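Long-range contacts in amino acid ABC transporter, periplasmic amino acid-binding protein, putative (Streptococcus pneumoniae, PDB 4I62), which binds L-arginine in the cleft between its two lobes and probably delivers it, as a membrane-anchored lipoprotein, to an amino acid ABC transporter: residues L94-Q98 and R115-F119; L104-S110 and D225-M231; S110-R115 and K157-Q161; L45-F49 and P178-N182. The contacts are given in a common frame with arbitrary orientation. Residue numbers count along the deposited sequence, not the author numbering.

Interaction 1 of 4, residues L94-Q98 and R115-F119. With ARG (arginine), chain B.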
loop_
_atom_site.group_PDB
_atom_site.type_symbol
_atom_site.label_atom_id
_atom_site.label_comp_id
_atom_site.label_asym_id
_atom_site.label_seq_id
_atom_site.Cartn_x
_atom_site.Cartn_y
_atom_site.Cartn_z
ATOM N N LEU A 94 0.041 8.610 7.473
ATOM C CA LEU A 94 0.735 9.845 7.160
ATOM C C LEU A 94 0.655 10.865 8.286
ATOM O O LEU A 94 1.657 11.544 8.599
ATOM C CB LEU A 94 0.261 10.411 5.823
ATOM C CG LEU A 94 0.692 9.597 4.611
ATOM C CD1 LEU A 94 0.016 10.067 3.331
ATOM C CD2 LEU A 94 2.248 9.575 4.463
ATOM N N ALA A 95 -0.500 10.961 8.924
ATOM C CA ALA A 95 -0.648 11.891 10.045
ATOM C C ALA A 95 0.370 11.600 11.143
ATOM O O ALA A 95 0.875 12.524 11.783
ATOM C CB ALA A 95 -2.059 11.818 10.591
ATOM N N SER A 96 0.675 10.329 11.355
ATOM C CA SER A 96 1.611 9.952 12.409
ATOM C C SER A 96 3.021 10.405 12.086
ATOM O O SER A 96 3.787 10.765 12.984
ATOM C CB SER A 96 1.574 8.449 12.638
ATOM O OG SER A 96 0.283 8.094 13.079
ATOM N N VAL A 97 3.375 10.410 10.816
ATOM C CA VAL A 97 4.675 10.951 10.432
ATOM C C VAL A 97 4.683 12.467 10.607
ATOM O O VAL A 97 5.654 13.048 11.140
ATOM C CB VAL A 97 4.978 10.569 8.973
ATOM C CG1 VAL A 97 6.251 11.317 8.485
ATOM C CG2 VAL A 97 5.188 9.060 8.882
ATOM N N GLN A 98 3.593 13.124 10.209
ATOM C CA GLN A 98 3.538 14.570 10.246
ATOM C C GLN A 98 3.691 15.096 11.669
ATOM O O GLN A 98 4.334 16.144 11.901
ATOM C CB GLN A 98 2.213 15.056 9.654
ATOM C CG GLN A 98 2.105 16.563 9.569
ATOM C CD GLN A 98 0.752 17.021 9.092
ATOM O OE1 GLN A 98 -0.275 16.382 9.363
ATOM N NE2 GLN A 98 0.732 18.133 8.367
ATOM N N ARG A 115 0.353 15.400 -1.230
ATOM C CA ARG A 115 1.215 14.849 -0.205
ATOM C C ARG A 115 2.632 15.445 -0.228
ATOM O O ARG A 115 3.226 15.641 0.833
ATOM C CB ARG A 115 1.257 13.326 -0.325
ATOM C CG ARG A 115 -0.057 12.628 0.104
ATOM C CD ARG A 115 -0.038 11.147 -0.290
ATOM N NE ARG A 115 -1.277 10.456 0.088
ATOM C CZ ARG A 115 -1.493 9.173 -0.109
ATOM N NH1 ARG A 115 -0.585 8.433 -0.746
ATOM N NH2 ARG A 115 -2.646 8.622 0.315
ATOM N N SER A 116 3.150 15.728 -1.423
ATOM C CA SER A 116 4.519 16.248 -1.575
ATOM C C SER A 116 4.685 17.629 -0.984
ATOM O O SER A 116 5.803 18.052 -0.717
ATOM C CB SER A 116 4.939 16.272 -3.037
ATOM O OG SER A 116 5.190 14.964 -3.498
ATOM N N LYS A 117 3.582 18.330 -0.766
ATOM C CA LYS A 117 3.632 19.661 -0.153
ATOM C C LYS A 117 3.881 19.575 1.352
ATOM O O LYS A 117 4.330 20.545 1.970
ATOM C CB LYS A 117 2.317 20.394 -0.384
ATOM C CG LYS A 117 2.095 20.831 -1.818
ATOM C CD LYS A 117 2.886 22.083 -2.137
ATOM C CE LYS A 117 2.426 23.258 -1.273
ATOM N NZ LYS A 117 3.038 24.563 -1.691
ATOM N N VAL A 118 3.563 18.429 1.941
ATOM C CA VAL A 118 3.584 18.277 3.390
ATOM C C VAL A 118 4.700 17.329 3.818
ATOM O O VAL A 118 5.234 17.471 4.918
ATOM C CB VAL A 118 2.227 17.725 3.904
ATOM C CG1 VAL A 118 2.285 17.376 5.384
ATOM C CG2 VAL A 118 1.114 18.733 3.640
ATOM N N PHE A 119 5.060 16.388 2.937
ATOM C CA PHE A 119 6.082 15.373 3.211
ATOM C C PHE A 119 7.268 15.435 2.255
ATOM O O PHE A 119 7.121 15.815 1.091
ATOM C CB PHE A 119 5.463 13.954 3.136
ATOM C CG PHE A 119 4.342 13.747 4.121
ATOM C CD1 PHE A 119 4.624 13.499 5.465
ATOM C CD2 PHE A 119 3.026 13.844 3.729
ATOM C CE1 PHE A 119 3.588 13.353 6.406
ATOM C CE2 PHE A 119 1.998 13.699 4.652
ATOM C CZ PHE A 119 2.274 13.452 5.993
HETATM N N ARG B . -1.099 3.449 -2.639
HETATM C CA ARG B . -2.329 3.943 -1.966
HETATM C C ARG B . -2.090 5.287 -1.283
HETATM O O ARG B . -0.920 5.643 -1.028
HETATM C CB ARG B . -2.894 2.899 -1.022
HETATM C CG ARG B . -1.888 2.417 0.026
HETATM C CD ARG B . -2.550 1.604 1.118
HETATM N NE ARG B . -1.542 0.919 1.906
HETATM C CZ ARG B . -1.786 0.155 2.952
HETATM N NH1 ARG B . -0.777 -0.411 3.605
HETATM N NH2 ARG B . -3.040 -0.038 3.356
HETATM O OXT ARG B . -3.122 5.962 -0.961
#
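In this type II periplasmic binding protein fold, the end of helix 90-98 packs on the chain that runs from helix 113-116 into strand 119-121. Arg-115 comes first. Its extended side chain lies beside Leu-94, with Leu-94 CD1 over one face of the guanidinium, 3.5 Å from Arg-115 NE. Beyond Leu-94 the guanidinium grips the carboxylate of the bound arginine: Arg-115 NH1 donates to ligand O at 2.8 Å and Arg-115 NH2 to ligand OXT at 3.0 Å. The backbone then turns, and Arg-115 O accepts from both Val-118 N (3.0 Å) and Phe-119 N (2.9 Å). This turn points Val-118 and Phe-119 at the helix. Val-118 CG1 meets the amide end of Gln-98 at NE2, 3.4 Å away. Phe-119 is the centre of the packing and the most covered residue here. Val-97 CG1 reaches Phe-119 CE1 at 3.9 Å. Leu-94 covers one face of the ring in a CH-pi contact, its CD2 4.2 Å from the Phe-119 ring centroid and 14° off the normal.

Interaction 2 of 4, residues L104-S110 and D225-M231. With ARG (arginine), chain B.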
loop_
_atom_site.group_PDB
_atom_site.type_symbol
_atom_site.label_atom_id
_atom_site.label_comp_id
_atom_site.label_asym_id
_atom_site.label_seq_id
_atom_site.Cartn_x
_atom_site.Cartn_y
_atom_site.Cartn_z
ATOM N N LEU A 104 9.125 7.304 9.631
ATOM C CA LEU A 104 8.894 7.027 8.208
ATOM C C LEU A 104 7.532 6.382 8.073
ATOM O O LEU A 104 7.110 5.664 8.979
ATOM C CB LEU A 104 9.929 6.037 7.630
ATOM C CG LEU A 104 11.380 6.468 7.678
ATOM C CD1 LEU A 104 12.268 5.329 7.179
ATOM C CD2 LEU A 104 11.612 7.756 6.855
ATOM N N ALA A 105 6.908 6.596 6.921
ATOM C CA ALA A 105 5.795 5.752 6.486
ATOM C C ALA A 105 6.322 4.887 5.355
ATOM O O ALA A 105 6.730 5.416 4.313
ATOM C CB ALA A 105 4.618 6.581 5.999
ATOM N N ILE A 106 6.309 3.574 5.574
ATOM C CA ILE A 106 6.665 2.610 4.530
ATOM C C ILE A 106 5.462 1.661 4.474
ATOM O O ILE A 106 5.359 0.720 5.270
ATOM C CB ILE A 106 7.983 1.839 4.807
ATOM C CG1 ILE A 106 9.110 2.809 5.185
ATOM C CG2 ILE A 106 8.340 1.038 3.557
ATOM C CD1 ILE A 106 10.438 2.103 5.516
ATOM N N SER A 107 4.530 1.963 3.563
ATOM C CA SER A 107 3.217 1.356 3.668
ATOM C C SER A 107 2.514 1.374 2.314
ATOM O O SER A 107 1.292 1.632 2.240
ATOM C CB SER A 107 2.377 2.075 4.734
ATOM O OG SER A 107 1.208 1.342 5.126
ATOM N N GLY A 108 3.272 1.144 1.245
ATOM C CA GLY A 108 2.696 1.216 -0.092
ATOM C C GLY A 108 2.147 2.602 -0.402
ATOM O O GLY A 108 1.122 2.725 -1.069
ATOM N N VAL A 109 2.849 3.638 0.045
ATOM C CA VAL A 109 2.363 5.018 -0.059
ATOM C C VAL A 109 2.653 5.630 -1.428
ATOM O O VAL A 109 3.841 5.738 -1.826
ATOM C CB VAL A 109 2.985 5.921 1.033
ATOM C CG1 VAL A 109 2.494 7.349 0.910
ATOM C CG2 VAL A 109 2.713 5.382 2.407
ATOM N N SER A 110 1.616 6.022 -2.153
ATOM C CA SER A 110 1.782 6.693 -3.411
ATOM C C SER A 110 2.188 8.146 -3.231
ATOM O O SER A 110 1.637 8.899 -2.410
ATOM C CB SER A 110 0.434 6.701 -4.136
ATOM O OG SER A 110 -0.053 5.380 -4.384
ATOM N N ASP A 225 1.627 6.413 -10.735
ATOM C CA ASP A 225 1.333 5.995 -9.387
ATOM C C ASP A 225 2.578 5.278 -8.877
ATOM O O ASP A 225 2.749 4.070 -9.120
ATOM C CB ASP A 225 0.133 5.053 -9.394
ATOM C CG ASP A 225 -0.280 4.615 -8.002
ATOM O OD1 ASP A 225 0.348 5.051 -7.001
ATOM O OD2 ASP A 225 -1.259 3.841 -7.924
ATOM N N SER A 226 3.438 6.020 -8.207
ATOM C CA SER A 226 4.696 5.483 -7.704
ATOM C C SER A 226 4.734 5.470 -6.194
ATOM O O SER A 226 4.377 6.463 -5.539
ATOM C CB SER A 226 5.846 6.339 -8.206
ATOM O OG SER A 226 5.899 6.283 -9.625
ATOM N N TYR A 227 5.144 4.326 -5.617
ATOM C CA TYR A 227 5.284 4.222 -4.184
ATOM C C TYR A 227 6.637 4.804 -3.734
ATOM O O TYR A 227 7.648 4.649 -4.417
ATOM C CB TYR A 227 5.258 2.769 -3.712
ATOM C CG TYR A 227 3.990 2.002 -3.866
ATOM C CD1 TYR A 227 2.817 2.585 -4.318
ATOM C CD2 TYR A 227 3.990 0.642 -3.545
ATOM C CE1 TYR A 227 1.637 1.808 -4.441
ATOM C CE2 TYR A 227 2.849 -0.124 -3.668
ATOM C CZ TYR A 227 1.686 0.459 -4.120
ATOM O OH TYR A 227 0.559 -0.349 -4.203
ATOM N N ALA A 228 6.608 5.449 -2.567
ATOM C CA ALA A 228 7.800 6.039 -1.989
ATOM C C ALA A 228 7.673 6.028 -0.471
ATOM O O ALA A 228 6.569 5.837 0.089
ATOM C CB ALA A 228 8.000 7.440 -2.527
ATOM N N VAL A 229 8.796 6.215 0.209
ATOM C CA VAL A 229 8.812 6.351 1.655
ATOM C C VAL A 229 8.550 7.804 2.019
ATOM O O VAL A 229 9.190 8.701 1.472
ATOM C CB VAL A 229 10.175 5.919 2.188
ATOM C CG1 VAL A 229 10.294 6.187 3.694
ATOM C CG2 VAL A 229 10.470 4.468 1.814
ATOM N N ALA A 230 7.592 8.031 2.926
ATOM C CA ALA A 230 7.296 9.415 3.349
ATOM C C ALA A 230 7.981 9.725 4.648
ATOM O O ALA A 230 8.103 8.870 5.549
ATOM C CB ALA A 230 5.786 9.613 3.518
ATOM N N MET A 231 8.411 10.965 4.764
ATOM C CA MET A 231 9.059 11.443 5.973
ATOM C C MET A 231 8.732 12.931 6.146
ATOM O O MET A 231 8.148 13.557 5.261
ATOM C CB MET A 231 10.568 11.188 5.914
ATOM C CG MET A 231 11.271 11.975 4.862
ATOM S SD MET A 231 12.856 11.240 4.374
ATOM C CE MET A 231 12.287 9.981 3.223
HETATM N N ARG B . -1.099 3.449 -2.639
HETATM C CA ARG B . -2.329 3.943 -1.966
HETATM C C ARG B . -2.090 5.287 -1.283
HETATM O O ARG B . -0.920 5.643 -1.028
HETATM C CB ARG B . -2.894 2.899 -1.022
HETATM C CG ARG B . -1.888 2.417 0.026
HETATM C CD ARG B . -2.550 1.604 1.118
HETATM N NE ARG B . -1.542 0.919 1.906
HETATM C CZ ARG B . -1.786 0.155 2.952
HETATM N NH1 ARG B . -0.777 -0.411 3.605
HETATM N NH2 ARG B . -3.040 -0.038 3.356
HETATM O OXT ARG B . -3.122 5.962 -0.961
HETATM O O HOH W 1 5.577 3.434 1.209
#
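Leu-104 opens the contact with apolar packing: its CD2 lies 3.8 Å from Val-229 CG1 and 3.7 Å from Met-231 CB. Ala-105 and Ala-230 form an antiparallel hydrogen-bonded pair. Ala-105 N donates to Ala-230 O at 2.9 Å, and Ala-230 N to Ala-105 O at 3.1 Å. Ile-106 adds CG1 against Val-229 CG1 at 3.9 Å. The two segments then separate, and one water bridges the gap, accepting from Ser-107 N and Val-109 N and donating to Ala-228 O. In this type II periplasmic binding protein fold, the separated loop lines the ligand cleft. Ser-107 O accepts from NE (2.9 Å) and NH1 (3.2 Å) of the bound arginine. Gly-108 O accepts from ligand N at 2.8 Å, while Gly-108 CA sits over the Tyr-227 ring, 3.9 Å from its centroid. Val-109 O accepts from Ala-228 N at 2.9 Å as the segments meet again. Ser-110 N donates to ligand O at 2.8 Å. Ser-110 OG accepts from ligand N at 2.8 Å and donates to Asp-225 OD1 at 2.7 Å.

Interaction 3 of 4, residues S110-R115 and K157-Q161. With ARG (arginine), chain B.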
loop_
_atom_site.group_PDB
_atom_site.type_symbol
_atom_site.label_atom_id
_atom_site.label_comp_id
_atom_site.label_asym_id
_atom_site.label_seq_id
_atom_site.Cartn_x
_atom_site.Cartn_y
_atom_site.Cartn_z
ATOM N N SER A 110 1.616 6.022 -2.153
ATOM C CA SER A 110 1.782 6.693 -3.411
ATOM C C SER A 110 2.188 8.146 -3.231
ATOM O O SER A 110 1.637 8.899 -2.410
ATOM C CB SER A 110 0.434 6.701 -4.136
ATOM O OG SER A 110 -0.053 5.380 -4.384
ATOM N N LYS A 111 3.117 8.613 -4.081
ATOM C CA LYS A 111 3.361 10.063 -4.148
ATOM C C LYS A 111 2.200 10.801 -4.786
ATOM O O LYS A 111 1.610 10.343 -5.784
ATOM C CB LYS A 111 4.557 10.404 -5.008
ATOM C CG LYS A 111 5.756 9.837 -4.465
ATOM C CD LYS A 111 6.982 10.207 -5.297
ATOM C CE LYS A 111 7.166 11.699 -5.430
ATOM N NZ LYS A 111 8.325 12.015 -6.355
ATOM N N THR A 112 1.847 11.932 -4.220
ATOM C CA THR A 112 0.899 12.821 -4.888
ATOM C C THR A 112 1.365 14.250 -4.686
ATOM O O THR A 112 2.167 14.520 -3.797
ATOM C CB THR A 112 -0.514 12.706 -4.324
ATOM O OG1 THR A 112 -0.535 13.238 -3.005
ATOM C CG2 THR A 112 -1.035 11.272 -4.320
ATOM N N ASP A 113 0.863 15.174 -5.497
ATOM C CA ASP A 113 1.243 16.573 -5.328
ATOM C C ASP A 113 0.789 17.111 -3.995
ATOM O O ASP A 113 1.544 17.822 -3.335
ATOM C CB ASP A 113 0.700 17.445 -6.465
ATOM C CG ASP A 113 1.458 17.238 -7.764
ATOM O OD1 ASP A 113 2.506 16.558 -7.744
ATOM O OD2 ASP A 113 1.018 17.780 -8.808
ATOM N N GLU A 114 -0.416 16.763 -3.570
ATOM C CA GLU A 114 -0.868 17.222 -2.275
ATOM C C GLU A 114 0.032 16.690 -1.169
ATOM O O GLU A 114 0.440 17.427 -0.261
ATOM C CB GLU A 114 -2.324 16.832 -2.045
ATOM C CG GLU A 114 -3.294 17.754 -2.749
ATOM C CD GLU A 114 -3.098 19.208 -2.351
ATOM O OE1 GLU A 114 -3.289 19.536 -1.156
ATOM O OE2 GLU A 114 -2.742 20.023 -3.232
ATOM N N ARG A 115 0.353 15.400 -1.230
ATOM C CA ARG A 115 1.215 14.849 -0.205
ATOM C C ARG A 115 2.632 15.445 -0.228
ATOM O O ARG A 115 3.226 15.641 0.833
ATOM C CB ARG A 115 1.257 13.326 -0.325
ATOM C CG ARG A 115 -0.057 12.628 0.104
ATOM C CD ARG A 115 -0.038 11.147 -0.290
ATOM N NE ARG A 115 -1.277 10.456 0.088
ATOM C CZ ARG A 115 -1.493 9.173 -0.109
ATOM N NH1 ARG A 115 -0.585 8.433 -0.746
ATOM N NH2 ARG A 115 -2.646 8.622 0.315
ATOM N N LYS A 157 -10.312 3.947 2.973
ATOM C CA LYS A 157 -10.308 5.304 3.494
ATOM C C LYS A 157 -8.893 5.859 3.598
ATOM O O LYS A 157 -7.995 5.185 4.142
ATOM C CB LYS A 157 -10.966 5.329 4.863
ATOM C CG LYS A 157 -11.369 6.728 5.317
ATOM C CD LYS A 157 -11.844 6.728 6.780
ATOM C CE LYS A 157 -12.440 8.060 7.194
ATOM N NZ LYS A 157 -11.506 9.173 6.925
ATOM N N GLY A 158 -8.692 7.077 3.083
ATOM C CA GLY A 158 -7.380 7.712 3.131
ATOM C C GLY A 158 -6.499 7.397 1.939
ATOM O O GLY A 158 -5.383 7.927 1.873
ATOM N N SER A 159 -6.969 6.549 1.031
ATOM C CA SER A 159 -6.133 6.148 -0.110
ATOM C C SER A 159 -6.362 7.036 -1.331
ATOM O O SER A 159 -7.423 7.675 -1.482
ATOM C CB SER A 159 -6.432 4.694 -0.490
ATOM O OG SER A 159 -7.710 4.552 -1.111
ATOM N N ILE A 160 -5.404 6.998 -2.265
ATOM C CA ILE A 160 -5.613 7.694 -3.518
ATOM C C ILE A 160 -6.704 7.033 -4.358
ATOM O O ILE A 160 -7.291 7.676 -5.234
ATOM C CB ILE A 160 -4.308 7.879 -4.321
ATOM C CG1 ILE A 160 -3.768 6.571 -4.879
ATOM C CG2 ILE A 160 -3.226 8.577 -3.489
ATOM C CD1 ILE A 160 -2.802 6.776 -6.024
ATOM N N GLN A 161 -6.992 5.773 -4.098
ATOM C CA GLN A 161 -8.098 5.101 -4.771
ATOM C C GLN A 161 -9.424 5.711 -4.352
ATOM O O GLN A 161 -10.340 5.858 -5.190
ATOM C CB GLN A 161 -8.074 3.603 -4.448
ATOM C CG GLN A 161 -6.936 2.833 -5.149
ATOM C CD GLN A 161 -5.553 3.205 -4.649
ATOM O OE1 GLN A 161 -5.321 3.415 -3.446
ATOM N NE2 GLN A 161 -4.607 3.283 -5.562
HETATM N N ARG B . -1.099 3.449 -2.639
HETATM C CA ARG B . -2.329 3.943 -1.966
HETATM C C ARG B . -2.090 5.287 -1.283
HETATM O O ARG B . -0.920 5.643 -1.028
HETATM C CB ARG B . -2.894 2.899 -1.022
HETATM C CG ARG B . -1.888 2.417 0.026
HETATM C CD ARG B . -2.550 1.604 1.118
HETATM N NE ARG B . -1.542 0.919 1.906
HETATM C CZ ARG B . -1.786 0.155 2.952
HETATM N NH1 ARG B . -0.777 -0.411 3.605
HETATM N NH2 ARG B . -3.040 -0.038 3.356
HETATM O OXT ARG B . -3.122 5.962 -0.961
#
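The two segments face each other across the ligand cleft of a type II periplasmic binding protein fold, and the carboxylate of the bound arginine joins them. Between them the two segments make five hydrogen bonds to the ligand's amino acid end. Ligand O accepts from Ser-110 N and from Arg-115 NH1, both at 2.8 Å. Ligand OXT accepts from Arg-115 NH2 at 3.0 Å and from Ile-160 N, at the start of helix 160-168, at 2.8 Å. The ligand amino N donates to Ser-110 OG at 2.8 Å, and that hydroxyl in turn donates to Asp-225. The carboxylate is thus shared between a charged side chain and backbone NH groups from both sides.

Other hydrogen bonds lie within each side. Arg-115 NH1 also donates to Ser-110 O at 2.8 Å. Thr-112 is the N-cap of helix 113-116, its OG1 accepting from Arg-115 N at 2.9 Å. Ser-159 is the N-cap of helix 160-168, its OG accepting from Glu-162 N and also bonded to Gln-156 O.

Direct packing between the segments centres on Ile-160. Its CG2 meets Thr-112 CG2 at 3.6 Å and lies over one face of the Arg-115 guanidinium, 3.8 Å from Arg-115 NH1. Ile-160 CD1 touches Ser-110 OG at 3.5 Å.

Interaction 4 of 4, residues L45-F49 and P178-N182. With ARG (arginine), chain B.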
loop_
_atom_site.group_PDB
_atom_site.type_symbol
_atom_site.label_atom_id
_atom_site.label_comp_id
_atom_site.label_asym_id
_atom_site.label_seq_id
_atom_site.Cartn_x
_atom_site.Cartn_y
_atom_site.Cartn_z
ATOM N N LEU A 45 2.792 1.885 9.388
ATOM C CA LEU A 45 2.285 1.120 8.263
ATOM C C LEU A 45 0.935 0.481 8.624
ATOM O O LEU A 45 0.601 0.330 9.802
ATOM C CB LEU A 45 3.276 0.062 7.781
ATOM C CG LEU A 45 3.459 -1.184 8.641
ATOM C CD1 LEU A 45 4.430 -2.116 7.963
ATOM C CD2 LEU A 45 3.836 -0.985 10.104
ATOM N N ASN A 46 0.192 0.081 7.598
ATOM C CA ASN A 46 -1.076 -0.621 7.774
ATOM C C ASN A 46 -0.949 -2.019 7.170
ATOM O O ASN A 46 -0.963 -2.162 5.933
ATOM C CB ASN A 46 -2.178 0.162 7.078
ATOM C CG ASN A 46 -3.469 -0.625 7.028
ATOM O OD1 ASN A 46 -4.016 -0.903 5.940
ATOM N ND2 ASN A 46 -3.924 -1.062 8.193
ATOM N N PRO A 47 -0.814 -3.062 8.019
ATOM C CA PRO A 47 -0.445 -4.399 7.513
ATOM C C PRO A 47 -1.629 -5.255 6.985
ATOM O O PRO A 47 -1.904 -6.353 7.467
ATOM C CB PRO A 47 0.203 -5.053 8.733
ATOM C CG PRO A 47 -0.557 -4.475 9.887
ATOM C CD PRO A 47 -0.769 -3.023 9.494
ATOM N N ASP A 48 -2.300 -4.761 5.953
ATOM C CA ASP A 48 -3.399 -5.424 5.290
ATOM C C ASP A 48 -3.252 -5.134 3.783
ATOM O O ASP A 48 -4.205 -4.607 3.205
ATOM C CB ASP A 48 -4.680 -4.794 5.827
ATOM C CG ASP A 48 -5.933 -5.540 5.414
ATOM O OD1 ASP A 48 -5.820 -6.601 4.763
ATOM O OD2 ASP A 48 -7.031 -5.066 5.760
ATOM N N PHE A 49 -2.083 -5.413 3.204
ATOM C CA PHE A 49 -1.703 -4.872 1.904
ATOM C C PHE A 49 -0.599 -5.746 1.288
ATOM O O PHE A 49 0.453 -5.251 0.872
ATOM C CB PHE A 49 -1.271 -3.395 2.076
ATOM C CG PHE A 49 -1.383 -2.550 0.839
ATOM C CD1 PHE A 49 -2.618 -2.241 0.325
ATOM C CD2 PHE A 49 -0.255 -2.035 0.199
ATOM C CE1 PHE A 49 -2.734 -1.416 -0.795
ATOM C CE2 PHE A 49 -0.358 -1.219 -0.899
ATOM C CZ PHE A 49 -1.606 -0.901 -1.415
ATOM N N PRO A 178 -12.121 1.815 6.460
ATOM C CA PRO A 178 -10.752 1.840 6.977
ATOM C C PRO A 178 -9.958 0.603 6.618
ATOM O O PRO A 178 -8.778 0.755 6.321
ATOM C CB PRO A 178 -10.938 1.956 8.500
ATOM C CG PRO A 178 -12.203 2.692 8.637
ATOM C CD PRO A 178 -13.089 2.243 7.489
ATOM N N LYS A 179 -10.564 -0.591 6.660
ATOM C CA LYS A 179 -9.805 -1.832 6.533
ATOM C C LYS A 179 -9.987 -2.514 5.187
ATOM O O LYS A 179 -11.134 -2.748 4.756
ATOM C CB LYS A 179 -10.238 -2.816 7.614
ATOM C CG LYS A 179 -9.984 -2.334 9.027
ATOM C CD LYS A 179 -10.286 -3.411 10.073
ATOM C CE LYS A 179 -9.971 -2.920 11.484
ATOM N NZ LYS A 179 -10.291 -3.928 12.538
ATOM N N ASN A 180 -8.889 -2.909 4.542
ATOM C CA ASN A 180 -8.996 -3.623 3.262
ATOM C C ASN A 180 -9.738 -4.939 3.395
ATOM O O ASN A 180 -10.485 -5.334 2.481
ATOM C CB ASN A 180 -7.630 -3.829 2.646
ATOM C CG ASN A 180 -7.008 -2.527 2.194
ATOM O OD1 ASN A 180 -7.705 -1.645 1.665
ATOM N ND2 ASN A 180 -5.693 -2.390 2.357
ATOM N N GLY A 181 -9.537 -5.653 4.493
ATOM C CA GLY A 181 -10.256 -6.898 4.677
ATOM C C GLY A 181 -11.770 -6.700 4.710
ATOM O O GLY A 181 -12.552 -7.570 4.297
ATOM N N ASN A 182 -12.218 -5.562 5.222
ATOM C CA ASN A 182 -13.639 -5.302 5.253
ATOM C C ASN A 182 -14.188 -4.957 3.868
ATOM O O ASN A 182 -15.338 -5.279 3.573
ATOM C CB ASN A 182 -13.972 -4.258 6.316
ATOM C CG ASN A 182 -13.798 -4.800 7.743
ATOM O OD1 ASN A 182 -13.845 -6.017 7.960
ATOM N ND2 ASN A 182 -13.642 -3.912 8.713
HETATM N N ARG B . -1.099 3.449 -2.639
HETATM C CA ARG B . -2.329 3.943 -1.966
HETATM C C ARG B . -2.090 5.287 -1.283
HETATM O O ARG B . -0.920 5.643 -1.028
HETATM C CB ARG B . -2.894 2.899 -1.022
HETATM C CG ARG B . -1.888 2.417 0.026
HETATM C CD ARG B . -2.550 1.604 1.118
HETATM N NE ARG B . -1.542 0.919 1.906
HETATM C CZ ARG B . -1.786 0.155 2.952
HETATM N NH1 ARG B . -0.777 -0.411 3.605
HETATM N NH2 ARG B . -3.040 -0.038 3.356
HETATM O OXT ARG B . -3.122 5.962 -0.961
#
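Segment 45-49 leaves strand 40-45 as an irregular loop. Pro-47 centres an inverse gamma turn, closed by Asp-48 N donating to Asn-46 O at 2.9 Å. Segment 178-182 turns into helix 180-188, with Lys-179 at the N-cap position. The backbones come closest at Asp-48 and Asn-180, whose CA atoms are 6.2 Å apart. The Asp-48 carboxylate meets the first turn of the helix: OD2 accepts from Gly-181 N at 2.9 Å. In return, Asn-180 ND2 donates to Asp-48 O at 2.8 Å. These bonds link opposite walls of the ligand cleft of a type II periplasmic binding protein fold, consistent with a closed, ligand-bound state. Beside them lies the guanidinium of the bound arginine. Asn-46 O accepts from ligand NH1 and Asn-46 OD1 from ligand NH2, both at 2.9 Å. One face of the Phe-49 ring is turned to ligand CZ. At the edge of that ring, Asn-180 ND2 is 3.7 Å from Phe-49 CD1. The same Asn-180 ND2 is 3.7 Å from ligand NH2.

Overall arrangement
All four interactions touch the bound arginine. Interactions 1, 2 and 3 lie at its amino acid end, with centres about 10 Å from one another; interaction 2 also reaches the ligand's side chain through Ser-107. Interaction 4 lies at the guanidinium end, its centre about 19 Å from that of interaction 1 and about 15 Å from those of interactions 2 and 3. Arg-115 belongs to interactions 1 and 3, and Ser-110 to interactions 2 and 3. Lys-111 N lies 2.9 Å from Ser-226 O, probably a hydrogen bond joining interactions 3 and 2. Interactions 2 and 4 meet where Ser-107 OG lies 3.0 Å from Asn-46 N. Interactions 3 and 4 both span the cleft.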